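Local coordinates for protein rhodopsin (Todarodes pacificus, PDB 2Z73) that senses dim light through bound retinal, whose 11-cis to all-trans isomerization switches on G-protein signalling and, downstream, phospholipase C, at residues K99-I102 and A106-K109; M124-I129 and I264-Q269; I168-G173 and R198-C203; A281-A284 and E290-T293. All coordinates share one frame; numbering follows the deposited sequence.

Interaction 1: K99-I102 and A106-K109; sequences KKWI and AACK
The benzene half of the Trp101 indole lies against the backbone of the first extracellular turn of helix 104-138, where Ala107 passes into Cys108. CZ2 makes the nearest approach, 3.5 Å from Cys108 N, and it lies 3.7 Å from Ala107 C, which sits at the ring edge near its plane. The methyl of Ala107 adds an apolar touch, CB to Trp101 CZ2 at 3.8 Å. With CG anti to the backbone N (chi1 175°), the indole extends from the loop toward the helix. The sulfur of Cys108 stands farther off, SG being 5.4 Å from the centroid of the five-membered ring of Trp101, a long sulfur-aromatic contact. The indole NE1 is hydrogen-bonded to Gly104 O, at the start of the same helix. A leucine here would probably leave that carbonyl without its donor and uncover the backbone beside the cysteine. Trp101 and Gly104 belong to the W-x-F-G sequence found in the first extracellular loop of many class A receptors. The indole also touches Leu91 and Ser95 and packs edge-to-face on Tyr111; the Trp101 side chain thus lies between helices 91-97 and 104-138, beside the disulfide from Cys108 to Cys186 on hairpin strand 186-188.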
loop_
_atom_site.group_PDB
_atom_site.type_symbol
_atom_site.label_atom_id
_atom_site.label_comp_id
_atom_site.label_asym_id
_atom_site.label_seq_id
_atom_site.Cartn_x
_atom_site.Cartn_y
_atom_site.Cartn_z
ATOM N N LYS A 99 7.889 -27.789 0.617
ATOM C CA LYS A 99 7.865 -27.750 2.070
ATOM C C LYS A 99 9.223 -27.329 2.611
ATOM O O LYS A 99 9.641 -27.795 3.664
ATOM C CB LYS A 99 7.457 -29.121 2.604
ATOM C CG LYS A 99 6.041 -29.502 2.166
ATOM C CD LYS A 99 5.887 -30.971 1.826
ATOM C CE LYS A 99 5.954 -31.845 3.052
ATOM N NZ LYS A 99 5.713 -33.267 2.689
ATOM N N LYS A 100 9.905 -26.437 1.887
ATOM C CA LYS A 100 11.219 -25.953 2.294
ATOM C C LYS A 100 11.725 -24.786 1.445
ATOM O O LYS A 100 11.445 -24.725 0.252
ATOM C CB LYS A 100 12.231 -27.098 2.226
ATOM C CG LYS A 100 13.634 -26.707 2.641
ATOM C CD LYS A 100 14.499 -27.935 2.909
ATOM C CE LYS A 100 13.886 -28.815 3.995
ATOM N NZ LYS A 100 13.586 -28.042 5.230
ATOM N N TRP A 101 12.462 -23.864 2.068
ATOM C CA TRP A 101 13.042 -22.723 1.366
ATOM C C TRP A 101 14.368 -23.157 0.769
ATOM O O TRP A 101 15.376 -23.278 1.472
ATOM C CB TRP A 101 13.268 -21.537 2.317
ATOM C CG TRP A 101 13.976 -20.360 1.668
ATOM C CD1 TRP A 101 15.325 -20.194 1.526
ATOM C CD2 TRP A 101 13.367 -19.210 1.065
ATOM N NE1 TRP A 101 15.594 -19.017 0.876
ATOM C CE2 TRP A 101 14.412 -18.391 0.580
ATOM C CE3 TRP A 101 12.038 -18.791 0.883
ATOM C CZ2 TRP A 101 14.173 -17.169 -0.080
ATOM C CZ3 TRP A 101 11.798 -17.569 0.224
ATOM C CH2 TRP A 101 12.863 -16.778 -0.246
ATOM N N ILE A 102 14.361 -23.396 -0.536
ATOM C CA ILE A 102 15.541 -23.864 -1.265
ATOM C C ILE A 102 16.339 -22.786 -1.982
ATOM O O ILE A 102 17.161 -23.117 -2.824
ATOM C CB ILE A 102 15.136 -24.865 -2.354
ATOM C CG1 ILE A 102 14.185 -24.164 -3.347
ATOM C CG2 ILE A 102 14.485 -26.086 -1.730
ATOM C CD1 ILE A 102 13.957 -24.903 -4.651
ATOM N N ALA A 106 20.954 -15.578 1.067
ATOM C CA ALA A 106 20.985 -14.314 0.326
ATOM C C ALA A 106 19.608 -13.978 -0.243
ATOM O O ALA A 106 19.162 -12.833 -0.176
ATOM C CB ALA A 106 22.009 -14.387 -0.797
ATOM N N ALA A 107 18.939 -14.976 -0.807
ATOM C CA ALA A 107 17.617 -14.759 -1.362
ATOM C C ALA A 107 16.655 -14.374 -0.241
ATOM O O ALA A 107 15.843 -13.467 -0.392
ATOM C CB ALA A 107 17.135 -16.015 -2.073
ATOM N N CYS A 108 16.758 -15.062 0.887
ATOM C CA CYS A 108 15.919 -14.798 2.054
ATOM C C CYS A 108 16.045 -13.338 2.458
ATOM O O CYS A 108 15.044 -12.654 2.669
ATOM C CB CYS A 108 16.364 -15.703 3.206
ATOM S SG CYS A 108 15.495 -15.591 4.813
ATOM N N LYS A 109 17.279 -12.858 2.560
ATOM C CA LYS A 109 17.505 -11.469 2.940
ATOM C C LYS A 109 16.841 -10.545 1.924
ATOM O O LYS A 109 16.076 -9.649 2.279
ATOM C CB LYS A 109 19.003 -11.178 3.014
ATOM C CG LYS A 109 19.747 -12.139 3.917
ATOM C CD LYS A 109 21.208 -11.787 4.002
ATOM C CE LYS A 109 21.937 -12.728 4.946
ATOM N NZ LYS A 109 23.317 -12.250 5.246
#

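Interaction 2: M124-I129 and I264-Q269; sequences MTMAMI and IVIVSQ
Met126 leaves helix 104-138 with CG anti to its carbonyl carbon (chi1 -78°) and runs on fully extended through chi2, which delivers the sulfur to the backbone of helix 246-286; only at chi3 (-136°) does the chain bend, turning CE past Ile266 O. SD is the atom that carries the contact. It lies 3.5 Å from Val267 CG2, and Val267 CA is almost as near to it, at 3.6 Å. On the neighbouring residue, Met126 SD meets Ile266 O at 3.7 Å and Ile266 CG1 at 4.0 Å, so the sulfur faces the backbone at Ile266 and Val267, touching an aliphatic branch of each. The side chains of Met126 and Val267 run antiparallel alongside each other, and Val267 CG2 also touches the root of the methionine, 3.9 Å from Met126 CB. All three residues are buried, and the contact is dispersive. Beyond it, Val267 packs on Ile216 of helix 195-224, and Ile266 reaches Asn311, Ile314 and Tyr315, which lie within the NPxxY sequence of the last transmembrane helix. Apolar packing of the third on the sixth transmembrane helix, beside NPxxY and on the cytoplasmic side of the retinal, is consistent with the hydrophobic barrier of class A receptors in their resting state.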
loop_
_atom_site.group_PDB
_atom_site.type_symbol
_atom_site.label_atom_id
_atom_site.label_comp_id
_atom_site.label_asym_id
_atom_site.label_seq_id
_atom_site.Cartn_x
_atom_site.Cartn_y
_atom_site.Cartn_z
ATOM N N MET A 124 3.949 5.172 3.107
ATOM C CA MET A 124 4.553 6.497 3.005
ATOM C C MET A 124 4.101 7.176 1.709
ATOM O O MET A 124 3.945 8.403 1.657
ATOM C CB MET A 124 6.077 6.412 3.053
ATOM C CG MET A 124 6.736 7.756 3.253
ATOM S SD MET A 124 5.972 8.712 4.592
ATOM C CE MET A 124 6.819 8.088 6.015
ATOM N N THR A 125 3.887 6.379 0.662
ATOM C CA THR A 125 3.429 6.942 -0.593
ATOM C C THR A 125 2.025 7.438 -0.312
ATOM O O THR A 125 1.658 8.536 -0.718
ATOM C CB THR A 125 3.369 5.900 -1.733
ATOM O OG1 THR A 125 4.680 5.410 -2.006
ATOM C CG2 THR A 125 2.812 6.530 -3.000
ATOM N N MET A 126 1.240 6.622 0.388
ATOM C CA MET A 126 -0.119 7.019 0.728
ATOM C C MET A 126 -0.046 8.313 1.540
ATOM O O MET A 126 -0.877 9.205 1.374
ATOM C CB MET A 126 -0.835 5.913 1.511
ATOM C CG MET A 126 -1.326 4.767 0.632
ATOM S SD MET A 126 -2.205 3.453 1.526
ATOM C CE MET A 126 -1.489 1.969 0.802
ATOM N N ALA A 127 0.968 8.424 2.395
ATOM C CA ALA A 127 1.136 9.631 3.194
ATOM C C ALA A 127 1.262 10.835 2.249
ATOM O O ALA A 127 0.575 11.844 2.429
ATOM C CB ALA A 127 2.378 9.512 4.070
ATOM N N MET A 128 2.135 10.726 1.246
ATOM C CA MET A 128 2.324 11.803 0.281
ATOM C C MET A 128 1.009 12.098 -0.431
ATOM O O MET A 128 0.736 13.240 -0.825
ATOM C CB MET A 128 3.367 11.426 -0.770
ATOM C CG MET A 128 4.733 11.119 -0.216
ATOM S SD MET A 128 5.296 12.422 0.885
ATOM C CE MET A 128 5.872 11.437 2.252
ATOM N N ILE A 129 0.196 11.063 -0.613
ATOM C CA ILE A 129 -1.076 11.242 -1.280
ATOM C C ILE A 129 -2.037 11.959 -0.350
ATOM O O ILE A 129 -2.844 12.778 -0.792
ATOM C CB ILE A 129 -1.702 9.903 -1.692
ATOM C CG1 ILE A 129 -0.800 9.195 -2.703
ATOM C CG2 ILE A 129 -3.086 10.146 -2.299
ATOM C CD1 ILE A 129 -1.285 7.803 -3.104
ATOM N N ILE A 264 -8.460 7.082 1.397
ATOM C CA ILE A 264 -8.755 6.561 2.717
ATOM C C ILE A 264 -9.066 5.083 2.677
ATOM O O ILE A 264 -8.637 4.333 3.558
ATOM C CB ILE A 264 -9.928 7.344 3.364
ATOM C CG1 ILE A 264 -9.367 8.531 4.146
ATOM C CG2 ILE A 264 -10.761 6.431 4.272
ATOM C CD1 ILE A 264 -10.432 9.443 4.739
ATOM N N VAL A 265 -9.799 4.639 1.665
ATOM C CA VAL A 265 -10.113 3.214 1.606
ATOM C C VAL A 265 -8.855 2.359 1.420
ATOM O O VAL A 265 -8.723 1.310 2.042
ATOM C CB VAL A 265 -11.105 2.885 0.466
ATOM C CG1 VAL A 265 -11.411 1.394 0.460
ATOM C CG2 VAL A 265 -12.375 3.674 0.650
ATOM N N ILE A 266 -7.932 2.807 0.570
ATOM C CA ILE A 266 -6.720 2.041 0.336
ATOM C C ILE A 266 -5.832 2.072 1.571
ATOM O O ILE A 266 -5.093 1.114 1.844
ATOM C CB ILE A 266 -5.947 2.552 -0.912
ATOM C CG1 ILE A 266 -5.481 3.991 -0.713
ATOM C CG2 ILE A 266 -6.848 2.459 -2.151
ATOM C CD1 ILE A 266 -4.709 4.551 -1.915
ATOM N N VAL A 267 -5.915 3.167 2.329
ATOM C CA VAL A 267 -5.152 3.279 3.570
ATOM C C VAL A 267 -5.775 2.299 4.571
ATOM O O VAL A 267 -5.074 1.551 5.250
ATOM C CB VAL A 267 -5.202 4.711 4.139
ATOM C CG1 VAL A 267 -4.772 4.723 5.598
ATOM C CG2 VAL A 267 -4.274 5.601 3.358
ATOM N N SER A 268 -7.098 2.301 4.645
ATOM C CA SER A 268 -7.800 1.412 5.564
ATOM C C SER A 268 -7.456 -0.017 5.222
ATOM O O SER A 268 -7.309 -0.860 6.103
ATOM C CB SER A 268 -9.310 1.602 5.441
ATOM O OG SER A 268 -9.633 2.980 5.323
ATOM N N GLN A 269 -7.337 -0.280 3.927
ATOM C CA GLN A 269 -7.016 -1.612 3.436
ATOM C C GLN A 269 -5.644 -2.036 3.964
ATOM O O GLN A 269 -5.473 -3.135 4.512
ATOM C CB GLN A 269 -7.041 -1.605 1.903
ATOM C CG GLN A 269 -6.548 -2.875 1.259
ATOM C CD GLN A 269 -5.053 -2.866 1.041
ATOM O OE1 GLN A 269 -4.544 -2.167 0.168
ATOM N NE2 GLN A 269 -4.340 -3.642 1.836
#

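Interaction 3: I168-G173 and R198-C203; sequences IGPIFG and RSNILC
Asn200 brings helix 195-224 up to Gly169 and Pro170, just past the end of helix 149-167. Along the segment 198-203, Arg198 comes first and turns to another neighbour, giving NH2 to Gln285 O at the end of helix 246-286. Ser199 follows, its hydroxyl engaged with Trp174 NE1 and with carbonyls of the preceding turn. Asn200 then points toward the 3-10 turn of 169-171. Its CG stands anti to the backbone N (chi1 -174°), which carries the amide to the turn with its two ends doing different work. OD1 rests on the proline ring, 3.3 Å from Pro170 CG and 3.5 Å from Pro170 CD. ND2 faces the glycine, 3.8 Å from Gly169 CA, and donates to a water 3.3 Å away; the same water accepts from Gly169 N at 2.8 Å. A side chain could hardly be fitted at Gly169, since a beta carbon built there would fall 2.3 Å from Asn200 ND2. Ile201 and Leu202, next in line, face Gln285 and Phe286, and Cys203 touches Trp174, which also packs on Asn200. With a leucine in place of Asn200, the water bound to Gly169 N would probably lose its second N-H partner, and the link between the two segments would be left to apolar contact. The junction thus combines a water that accepts from both Gly169 N and Asn200 ND2, keeping its own hydrogens for other partners, with van der Waals contact of OD1 on the proline ring.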
loop_
_atom_site.group_PDB
_atom_site.type_symbol
_atom_site.label_atom_id
_atom_site.label_comp_id
_atom_site.label_asym_id
_atom_site.label_seq_id
_atom_site.Cartn_x
_atom_site.Cartn_y
_atom_site.Cartn_z
ATOM N N ILE A 168 16.590 -1.406 5.642
ATOM C CA ILE A 168 17.935 -1.913 5.420
ATOM C C ILE A 168 18.711 -2.299 6.677
ATOM O O ILE A 168 19.770 -2.925 6.587
ATOM C CB ILE A 168 18.767 -0.913 4.590
ATOM C CG1 ILE A 168 19.902 -1.658 3.890
ATOM C CG2 ILE A 168 19.296 0.211 5.477
ATOM C CD1 ILE A 168 20.465 -0.917 2.686
ATOM N N GLY A 169 18.183 -1.943 7.844
ATOM C CA GLY A 169 18.861 -2.266 9.084
ATOM C C GLY A 169 19.362 -3.695 9.126
ATOM O O GLY A 169 20.568 -3.929 9.166
ATOM N N PRO A 170 18.459 -4.682 9.106
ATOM C CA PRO A 170 18.842 -6.091 9.148
ATOM C C PRO A 170 19.889 -6.489 8.108
ATOM O O PRO A 170 20.586 -7.500 8.267
ATOM C CB PRO A 170 17.515 -6.807 8.940
ATOM C CG PRO A 170 16.560 -5.893 9.620
ATOM C CD PRO A 170 16.996 -4.554 9.076
ATOM N N ILE A 171 20.003 -5.705 7.043
ATOM C CA ILE A 171 20.978 -6.009 6.006
ATOM C C ILE A 171 22.377 -5.787 6.562
ATOM O O ILE A 171 23.337 -6.424 6.128
ATOM C CB ILE A 171 20.773 -5.124 4.759
ATOM C CG1 ILE A 171 19.442 -5.476 4.097
ATOM C CG2 ILE A 171 21.941 -5.292 3.784
ATOM C CD1 ILE A 171 19.339 -6.916 3.632
ATOM N N PHE A 172 22.488 -4.895 7.540
ATOM C CA PHE A 172 23.783 -4.594 8.128
ATOM C C PHE A 172 23.984 -5.066 9.560
ATOM O O PHE A 172 24.909 -4.627 10.237
ATOM C CB PHE A 172 24.055 -3.094 8.025
ATOM C CG PHE A 172 24.306 -2.629 6.623
ATOM C CD1 PHE A 172 25.291 -3.242 5.845
ATOM C CD2 PHE A 172 23.569 -1.587 6.073
ATOM C CE1 PHE A 172 25.534 -2.825 4.540
ATOM C CE2 PHE A 172 23.804 -1.159 4.769
ATOM C CZ PHE A 172 24.788 -1.780 4.003
ATOM N N GLY A 173 23.125 -5.969 10.020
ATOM C CA GLY A 173 23.264 -6.491 11.369
ATOM C C GLY A 173 22.288 -5.926 12.379
ATOM O O GLY A 173 21.957 -6.577 13.365
ATOM N N ARG A 198 15.840 -5.487 19.062
ATOM C CA ARG A 198 14.697 -4.753 19.599
ATOM C C ARG A 198 14.638 -3.300 19.172
ATOM O O ARG A 198 13.552 -2.763 18.953
ATOM C CB ARG A 198 14.682 -4.849 21.128
ATOM C CG ARG A 198 13.519 -4.128 21.789
ATOM C CD ARG A 198 13.359 -4.548 23.240
ATOM N NE ARG A 198 12.725 -5.859 23.361
ATOM C CZ ARG A 198 12.482 -6.468 24.518
ATOM N NH1 ARG A 198 12.827 -5.884 25.655
ATOM N NH2 ARG A 198 11.885 -7.654 24.538
ATOM N N SER A 199 15.793 -2.654 19.052
ATOM C CA SER A 199 15.829 -1.252 18.633
ATOM C C SER A 199 15.394 -1.138 17.176
ATOM O O SER A 199 14.654 -0.218 16.805
ATOM C CB SER A 199 17.238 -0.662 18.806
ATOM O OG SER A 199 18.228 -1.459 18.183
ATOM N N ASN A 200 15.845 -2.076 16.352
ATOM C CA ASN A 200 15.477 -2.070 14.947
ATOM C C ASN A 200 13.978 -2.309 14.810
ATOM O O ASN A 200 13.326 -1.704 13.963
ATOM C CB ASN A 200 16.256 -3.132 14.179
ATOM C CG ASN A 200 16.012 -3.057 12.687
ATOM O OD1 ASN A 200 15.412 -3.955 12.098
ATOM N ND2 ASN A 200 16.478 -1.976 12.067
ATOM N N ILE A 201 13.426 -3.189 15.638
ATOM C CA ILE A 201 11.986 -3.437 15.589
ATOM C C ILE A 201 11.267 -2.153 15.979
ATOM O O ILE A 201 10.373 -1.689 15.273
ATOM C CB ILE A 201 11.547 -4.540 16.571
ATOM C CG1 ILE A 201 12.051 -5.897 16.090
ATOM C CG2 ILE A 201 10.038 -4.535 16.704
ATOM C CD1 ILE A 201 11.667 -7.040 16.974
ATOM N N LEU A 202 11.660 -1.573 17.108
ATOM C CA LEU A 202 11.027 -0.342 17.569
ATOM C C LEU A 202 11.112 0.741 16.499
ATOM O O LEU A 202 10.190 1.545 16.332
ATOM C CB LEU A 202 11.687 0.134 18.865
ATOM C CG LEU A 202 11.500 -0.836 20.035
ATOM C CD1 LEU A 202 12.304 -0.359 21.221
ATOM C CD2 LEU A 202 10.021 -0.950 20.386
ATOM N N CYS A 203 12.223 0.756 15.770
ATOM C CA CYS A 203 12.414 1.728 14.706
ATOM C C CYS A 203 11.464 1.449 13.541
ATOM O O CYS A 203 10.878 2.375 12.966
ATOM C CB CYS A 203 13.856 1.690 14.207
ATOM S SG CYS A 203 15.003 2.662 15.183
HETATM O O HOH W 1 16.422 -0.337 9.259
#

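Interaction 4: A281-A284 and E290-T293; sequences ALLA and EWVT
Val292, whose CG2 meets Ala284 CB at 3.3 Å, sits at the centre of an inverse gamma turn, and its side chain points toward the last turns of helix 246-286. The evidence for the turn is its backbone (phi -68°, psi 74°), together with a weak bond of 2.6 Å from Thr293 N to Trp291 O. CG2 is the branch that does the touching. Standing anti to the carbonyl carbon of its own residue, it also comes within 3.6 Å of Ala284 CA, and both residues are buried.

One residue earlier on each side, the contact is more exposed. Leu283 presents CD2 to Trp291 CE3 at 3.4 Å, and CG lies 3.8 Å from that same Trp291 CE3, in the plane of the indole; the isobutyl group thus abuts the ring's edge. The leucine side chain lies roughly perpendicular to that of the tryptophan. The interaction is wholly apolar, a buried pair, Ala284 with Val292, beside a more exposed one, Leu283 with Trp291.

Polar bonds tie the surroundings to the same spot: Ala284 O receives Arg193 NH1, and Val292 O receives His22 NE2 from the N-terminal region. Ala284 also touches Tyr190 and Leu289. Thr293, next along, is the N-cap of helix 294-306, its hydroxyl bonded to Ala296 N, so the contact folds the third extracellular loop back on helix 246-286 immediately before helix 294-306 starts.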
loop_
_atom_site.group_PDB
_atom_site.type_symbol
_atom_site.label_atom_id
_atom_site.label_comp_id
_atom_site.label_asym_id
_atom_site.label_seq_id
_atom_site.Cartn_x
_atom_site.Cartn_y
_atom_site.Cartn_z
ATOM N N ALA A 281 3.639 -9.991 15.821
ATOM C CA ALA A 281 5.081 -9.806 15.890
ATOM C C ALA A 281 5.431 -9.251 17.260
ATOM O O ALA A 281 6.315 -9.764 17.949
ATOM C CB ALA A 281 5.541 -8.847 14.802
ATOM N N LEU A 282 4.722 -8.199 17.652
ATOM C CA LEU A 282 4.954 -7.559 18.940
ATOM C C LEU A 282 4.820 -8.514 20.110
ATOM O O LEU A 282 5.576 -8.421 21.071
ATOM C CB LEU A 282 4.007 -6.372 19.111
ATOM C CG LEU A 282 4.466 -5.158 18.309
ATOM C CD1 LEU A 282 3.461 -4.029 18.448
ATOM C CD2 LEU A 282 5.846 -4.724 18.789
ATOM N N LEU A 283 3.858 -9.428 20.034
ATOM C CA LEU A 283 3.670 -10.401 21.102
ATOM C C LEU A 283 4.925 -11.254 21.204
ATOM O O LEU A 283 5.408 -11.545 22.292
ATOM C CB LEU A 283 2.465 -11.308 20.810
ATOM C CG LEU A 283 1.067 -10.833 21.210
ATOM C CD1 LEU A 283 0.805 -9.408 20.721
ATOM C CD2 LEU A 283 0.050 -11.795 20.631
ATOM N N ALA A 284 5.456 -11.643 20.051
ATOM C CA ALA A 284 6.647 -12.475 20.007
ATOM C C ALA A 284 7.867 -11.749 20.557
ATOM O O ALA A 284 8.788 -12.376 21.078
ATOM C CB ALA A 284 6.907 -12.929 18.576
ATOM N N GLU A 290 4.747 -18.101 23.393
ATOM C CA GLU A 290 4.037 -19.365 23.227
ATOM C C GLU A 290 2.769 -19.180 22.422
ATOM O O GLU A 290 2.148 -20.152 21.995
ATOM C CB GLU A 290 3.720 -20.029 24.577
ATOM C CG GLU A 290 3.178 -19.105 25.652
ATOM C CD GLU A 290 4.278 -18.363 26.391
ATOM O OE1 GLU A 290 3.957 -17.565 27.299
ATOM O OE2 GLU A 290 5.462 -18.583 26.071
ATOM N N TRP A 291 2.389 -17.926 22.210
ATOM C CA TRP A 291 1.200 -17.628 21.421
ATOM C C TRP A 291 1.554 -17.691 19.939
ATOM O O TRP A 291 0.770 -18.161 19.114
ATOM C CB TRP A 291 0.665 -16.233 21.753
ATOM C CG TRP A 291 0.009 -16.135 23.094
ATOM C CD1 TRP A 291 -0.370 -17.171 23.899
ATOM C CD2 TRP A 291 -0.397 -14.938 23.764
ATOM N NE1 TRP A 291 -0.992 -16.692 25.026
ATOM C CE2 TRP A 291 -1.023 -15.324 24.969
ATOM C CE3 TRP A 291 -0.297 -13.574 23.461
ATOM C CZ2 TRP A 291 -1.549 -14.396 25.876
ATOM C CZ3 TRP A 291 -0.821 -12.647 24.363
ATOM C CH2 TRP A 291 -1.440 -13.067 25.557
ATOM N N VAL A 292 2.752 -17.217 19.617
ATOM C CA VAL A 292 3.217 -17.185 18.243
ATOM C C VAL A 292 3.456 -18.567 17.665
ATOM O O VAL A 292 4.591 -18.993 17.506
ATOM C CB VAL A 292 4.510 -16.365 18.116
ATOM C CG1 VAL A 292 4.830 -16.134 16.658
ATOM C CG2 VAL A 292 4.362 -15.042 18.842
ATOM N N THR A 293 2.372 -19.267 17.353
ATOM C CA THR A 293 2.450 -20.596 16.759
ATOM C C THR A 293 2.582 -20.476 15.240
ATOM O O THR A 293 2.362 -19.399 14.663
ATOM C CB THR A 293 1.177 -21.399 17.032
ATOM O OG1 THR A 293 0.046 -20.657 16.556
ATOM C CG2 THR A 293 1.022 -21.677 18.512
#

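In the fold
From the N terminus, interaction 1 comes first and closes a short extracellular loop, turning the chain after helix 91-97 back onto the start of helix 104-138. That helix carries on to interaction 2, which pairs it with helix 246-286 across 134 intervening residues. Interaction 3 falls within this long span and joins the turn just after helix 149-167 to helix 195-224. Interaction 4 follows, closing the loop between helices 246-286 and 294-306. No two contacts cross in sequence. Interactions 1, 3 and 4 lie toward the extracellular end, with centres about 19 to 22 Å apart, whereas interaction 2 sits deeper in the bundle, its centre about 31 Å from that of interaction 1.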